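Local coordinates for TssK (Serratia sp. FS14, PDB 5Y0E), which probably serves as a trimeric component of the type VI secretion baseplate, joining it to the membrane-spanning complex, at residues M13-R16 against P17-Q21; E24-L27 against E28-R32. All coordinates share one frame; numbering follows the deposited sequence.

Contact 1: residues M13-R16 against P17-Q21; sequences MFLR and PHHFQ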
loop_
_atom_site.group_PDB
_atom_site.type_symbol
_atom_site.label_atom_id
_atom_site.label_comp_id
_atom_site.label_asym_id
_atom_site.label_seq_id
_atom_site.Cartn_x
_atom_site.Cartn_y
_atom_site.Cartn_z
ATOM N N MET A 13 -6.077 -12.799 52.528
ATOM C CA MET A 13 -5.136 -11.708 52.361
ATOM C C MET A 13 -5.742 -10.429 52.913
ATOM O O MET A 13 -6.947 -10.203 52.832
ATOM C CB MET A 13 -4.794 -11.540 50.882
ATOM C CG MET A 13 -3.536 -10.736 50.588
ATOM S SD MET A 13 -3.114 -10.777 48.835
ATOM C CE MET A 13 -4.682 -10.328 48.125
ATOM N N PHE A 14 -4.915 -9.594 53.511
ATOM C CA PHE A 14 -5.399 -8.293 53.929
ATOM C C PHE A 14 -5.262 -7.309 52.774
ATOM O O PHE A 14 -4.183 -7.174 52.189
ATOM C CB PHE A 14 -4.652 -7.784 55.153
ATOM C CG PHE A 14 -5.162 -6.483 55.629
ATOM C CD1 PHE A 14 -6.520 -6.290 55.791
ATOM C CD2 PHE A 14 -4.309 -5.436 55.869
ATOM C CE1 PHE A 14 -7.014 -5.086 56.206
ATOM C CE2 PHE A 14 -4.796 -4.225 56.288
ATOM C CZ PHE A 14 -6.155 -4.050 56.455
ATOM N N LEU A 15 -6.354 -6.692 52.366
ATOM C CA LEU A 15 -6.295 -5.796 51.236
ATOM C C LEU A 15 -5.745 -4.431 51.544
ATOM O O LEU A 15 -6.099 -3.822 52.515
ATOM C CB LEU A 15 -7.674 -5.621 50.601
ATOM C CG LEU A 15 -8.354 -6.754 49.856
ATOM C CD1 LEU A 15 -9.744 -6.359 49.447
ATOM C CD2 LEU A 15 -7.569 -7.180 48.650
ATOM N N ARG A 16 -4.874 -3.958 50.674
ATOM C CA ARG A 16 -4.303 -2.638 50.787
ATOM C C ARG A 16 -4.374 -1.944 49.433
ATOM O O ARG A 16 -4.735 -2.543 48.455
ATOM C CB ARG A 16 -2.902 -2.708 51.342
ATOM C CG ARG A 16 -2.908 -2.602 52.845
ATOM C CD ARG A 16 -1.534 -2.692 53.425
ATOM N NE ARG A 16 -1.038 -1.384 53.761
ATOM C CZ ARG A 16 0.174 -1.167 54.228
ATOM N NH1 ARG A 16 0.990 -2.176 54.427
ATOM N NH2 ARG A 16 0.569 0.054 54.511
ATOM N N PRO A 17 -4.067 -0.657 49.380
ATOM C CA PRO A 17 -4.172 0.054 48.112
ATOM C C PRO A 17 -3.213 -0.491 47.089
ATOM O O PRO A 17 -3.505 -0.575 45.935
ATOM C CB PRO A 17 -3.787 1.476 48.486
ATOM C CG PRO A 17 -3.922 1.549 49.948
ATOM C CD PRO A 17 -3.578 0.208 50.449
ATOM N N HIS A 18 -2.051 -0.854 47.556
ATOM C CA HIS A 18 -1.016 -1.405 46.730
ATOM C C HIS A 18 -1.461 -2.529 45.795
ATOM O O HIS A 18 -0.997 -2.602 44.686
ATOM C CB HIS A 18 0.110 -1.883 47.615
ATOM C CG HIS A 18 0.432 -0.957 48.738
ATOM N ND1 HIS A 18 -0.025 0.336 48.796
ATOM C CD2 HIS A 18 1.151 -1.147 49.863
ATOM C CE1 HIS A 18 0.404 0.905 49.900
ATOM N NE2 HIS A 18 1.122 0.028 50.567
ATOM N N HIS A 19 -2.319 -3.426 46.251
ATOM C CA HIS A 19 -2.825 -4.469 45.415
ATOM C C HIS A 19 -3.465 -3.925 44.166
ATOM O O HIS A 19 -3.124 -4.319 43.087
ATOM C CB HIS A 19 -3.840 -5.283 46.176
ATOM C CG HIS A 19 -3.258 -6.008 47.329
ATOM N ND1 HIS A 19 -3.625 -5.751 48.622
ATOM C CD2 HIS A 19 -2.313 -6.962 47.388
ATOM C CE1 HIS A 19 -2.930 -6.516 49.431
ATOM N NE2 HIS A 19 -2.125 -7.262 48.707
ATOM N N PHE A 20 -4.409 -3.026 44.309
ATOM C CA PHE A 20 -5.062 -2.493 43.152
ATOM C C PHE A 20 -4.113 -1.715 42.283
ATOM O O PHE A 20 -4.213 -1.739 41.093
ATOM C CB PHE A 20 -6.215 -1.631 43.586
ATOM C CG PHE A 20 -7.215 -2.365 44.388
ATOM C CD1 PHE A 20 -7.011 -2.577 45.719
ATOM C CD2 PHE A 20 -8.340 -2.864 43.807
ATOM C CE1 PHE A 20 -7.917 -3.262 46.464
ATOM C CE2 PHE A 20 -9.256 -3.551 44.546
ATOM C CZ PHE A 20 -9.040 -3.751 45.879
ATOM N N GLN A 21 -3.187 -1.022 42.901
ATOM C CA GLN A 21 -2.205 -0.244 42.171
ATOM C C GLN A 21 -1.356 -1.135 41.276
ATOM O O GLN A 21 -1.274 -0.924 40.064
ATOM C CB GLN A 21 -1.337 0.525 43.162
ATOM C CG GLN A 21 -2.094 1.549 43.970
ATOM C CD GLN A 21 -1.216 2.243 44.986
ATOM O OE1 GLN A 21 -0.072 1.860 45.197
ATOM N NE2 GLN A 21 -1.759 3.248 45.638
#
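Met13 places its methyl end over one face of the His19 imidazole, with CE 4.2 Å from the ring centroid in a CH-pi contact, while SD approaches the same ring obliquely, 3.7 Å from NE2. Because CG stands anti to the backbone N (chi1 -163°) and the chain bends only at chi3, the thioether reaches across to a ring coming from the opposite direction. Phe14 contributes its carbonyl: O lies at the ring edge, 3.1 Å from His19 CE1, facing a polarised C-H. Leu15 crosses the imidazole at about a right angle, and its CD1 comes up to the edge of Phe20 at CZ. Arg16 is gripped at its backbone. Its N-H points almost straight (166°) at His19 ND1, 3.0 Å from N and nearly in the ring plane, so the imidazole is held in rotation by a bond at one edge and a methyl over one face. Arg16 O takes a weak bond from His19 N and sits at the Phe20 edge, 3.6 Å from CD1. Farther out, the guanidinium runs alongside His18, whose NE2 stands over one face, 3.9 Å above the guanidinium plane, with the two planes 40° apart. His19 thus ties the loop to the start of the helix. The turn joins the loop after strand 6-7 to helix 17-37 between two other subunits: His18 NE2 bonds Gly140 O of the second, just before its strand 142-155, and Arg16 NE forms a salt bridge with Glu11 of the third.

Contact 2: residues E24-L27 against E28-R32; sequences ENYL and EGYMR
The carbonyls of four successive residues, Glu24 to Leu27, accept regular helical bonds from the residues four places on, from Glu28 N to Glu24 O at 2.8 Å through to Met31 N to Leu27 O at 3.1 Å. On one flank Tyr26 and Tyr30 run side by side, both with CG anti to the backbone N, and the hydroxyl OH of Tyr26 rests obliquely against Tyr30 CD2 at 3.8 Å. On another, the Met31 side chain runs, extended, back along the preceding turn, and its CE packs 3.7 Å from Leu27 CB and close to the Leu27 carbonyl. Glu28 extends beside the preceding turn, its CB 3.2 Å from Glu24 O. The two carboxylates stay 5.6 Å apart, measured between Glu24 OE2 and Glu28 OE2, and each finds a partner across a subunit boundary: Glu24 OE2 on Trp9 NE1, and Glu28 OE2 on Tyr26 OH, both of the third subunit. In turn Tyr26 OH bonds Glu28 of the second subunit. Met31 meets its counterparts in both other subunits, and Leu27 meets Leu27 of the second, so helix 17-37 packs against its copies at the centre of the trimer, while Asn25 bonds Tyr105, just beyond strand 96-103 of its own chain.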
loop_
_atom_site.group_PDB
_atom_site.type_symbol
_atom_site.label_atom_id
_atom_site.label_comp_id
_atom_site.label_asym_id
_atom_site.label_seq_id
_atom_site.Cartn_x
_atom_site.Cartn_y
_atom_site.Cartn_z
ATOM N N GLU A 24 -3.335 -2.701 38.363
ATOM C CA GLU A 24 -3.506 -1.839 37.202
ATOM C C GLU A 24 -2.193 -1.707 36.438
ATOM O O GLU A 24 -2.186 -1.710 35.203
ATOM C CB GLU A 24 -4.060 -0.473 37.621
ATOM C CG GLU A 24 -5.579 -0.486 37.865
ATOM C CD GLU A 24 -6.205 0.858 38.264
ATOM O OE1 GLU A 24 -7.393 1.090 37.950
ATOM O OE2 GLU A 24 -5.526 1.694 38.898
ATOM N N ASN A 25 -1.069 -1.646 37.147
ATOM C CA ASN A 25 0.222 -1.679 36.468
ATOM C C ASN A 25 0.351 -2.930 35.611
ATOM O O ASN A 25 0.642 -2.852 34.414
ATOM C CB ASN A 25 1.365 -1.612 37.480
ATOM C CG ASN A 25 1.628 -0.212 37.976
ATOM O OD1 ASN A 25 0.853 0.706 37.749
ATOM N ND2 ASN A 25 2.729 -0.045 38.671
ATOM N N TYR A 26 0.116 -4.080 36.198
ATOM C CA TYR A 26 0.239 -5.313 35.467
ATOM C C TYR A 26 -0.642 -5.363 34.240
ATOM O O TYR A 26 -0.201 -5.711 33.171
ATOM C CB TYR A 26 -0.059 -6.503 36.373
ATOM C CG TYR A 26 -0.382 -7.748 35.620
ATOM C CD1 TYR A 26 0.608 -8.536 35.107
ATOM C CD2 TYR A 26 -1.674 -8.113 35.395
ATOM C CE1 TYR A 26 0.318 -9.654 34.392
ATOM C CE2 TYR A 26 -1.966 -9.234 34.683
ATOM C CZ TYR A 26 -0.959 -9.996 34.187
ATOM O OH TYR A 26 -1.247 -11.111 33.488
ATOM N N LEU A 27 -1.881 -4.971 34.393
ATOM C CA LEU A 27 -2.796 -5.042 33.270
ATOM C C LEU A 27 -2.429 -4.035 32.200
ATOM O O LEU A 27 -2.457 -4.357 31.009
ATOM C CB LEU A 27 -4.216 -4.815 33.752
ATOM C CG LEU A 27 -4.821 -5.982 34.511
ATOM C CD1 LEU A 27 -6.164 -5.561 35.031
ATOM C CD2 LEU A 27 -4.960 -7.187 33.602
ATOM N N GLU A 28 -2.094 -2.806 32.604
ATOM C CA GLU A 28 -1.616 -1.820 31.643
ATOM C C GLU A 28 -0.431 -2.360 30.872
ATOM O O GLU A 28 -0.370 -2.235 29.654
ATOM C CB GLU A 28 -1.247 -0.517 32.352
ATOM C CG GLU A 28 -2.318 0.543 32.317
ATOM C CD GLU A 28 -2.194 1.534 33.444
ATOM O OE1 GLU A 28 -1.091 1.659 33.988
ATOM O OE2 GLU A 28 -3.195 2.188 33.799
ATOM N N GLY A 29 0.510 -2.986 31.564
ATOM C CA GLY A 29 1.670 -3.531 30.890
ATOM C C GLY A 29 1.335 -4.670 29.959
ATOM O O GLY A 29 1.992 -4.842 28.931
ATOM N N TYR A 30 0.322 -5.464 30.304
ATOM C CA TYR A 30 -0.132 -6.528 29.419
ATOM C C TYR A 30 -0.553 -5.956 28.083
ATOM O O TYR A 30 -0.079 -6.390 27.030
ATOM C CB TYR A 30 -1.302 -7.271 30.065
ATOM C CG TYR A 30 -1.779 -8.565 29.415
ATOM C CD1 TYR A 30 -2.626 -8.561 28.330
ATOM C CD2 TYR A 30 -1.422 -9.791 29.950
ATOM C CE1 TYR A 30 -3.072 -9.748 27.778
ATOM C CE2 TYR A 30 -1.867 -10.973 29.416
ATOM C CZ TYR A 30 -2.683 -10.954 28.328
ATOM O OH TYR A 30 -3.109 -12.154 27.802
ATOM N N MET A 31 -1.454 -4.975 28.119
ATOM C CA MET A 31 -2.001 -4.409 26.898
ATOM C C MET A 31 -0.940 -3.667 26.123
ATOM O O MET A 31 -0.896 -3.734 24.891
ATOM C CB MET A 31 -3.151 -3.483 27.242
ATOM C CG MET A 31 -4.051 -4.094 28.261
ATOM S SD MET A 31 -5.360 -3.029 28.865
ATOM C CE MET A 31 -5.520 -3.778 30.478
ATOM N N ARG A 32 -0.072 -2.962 26.835
ATOM C CA ARG A 32 0.983 -2.222 26.182
ATOM C C ARG A 32 1.942 -3.168 25.484
ATOM O O ARG A 32 2.407 -2.887 24.378
ATOM C CB ARG A 32 1.712 -1.370 27.209
ATOM C CG ARG A 32 1.641 0.094 26.938
ATOM C CD ARG A 32 2.626 0.860 27.800
ATOM N NE ARG A 32 2.355 0.679 29.217
ATOM C CZ ARG A 32 3.109 -0.041 30.030
ATOM N NH1 ARG A 32 4.185 -0.644 29.569
ATOM N NH2 ARG A 32 2.784 -0.148 31.300
#

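From the N terminus the chain passes strand 6-7 and a loop, whose last residues contact 1 fastens to the opening turn of helix 17-37; contact 2 follows farther along the same helix. Both are local, so neither closes a long loop, and they lie in series without nesting or crossing, their centres about 17 Å apart. What unites them is the helix and the trimer it helps to build: each contact faces both other subunits, contact 1 where the loop enters the helix and contact 2 along its middle. Together they illustrate how several side chains of one helix, and of the loop that leads into it, can serve both local packing and an assembly interface.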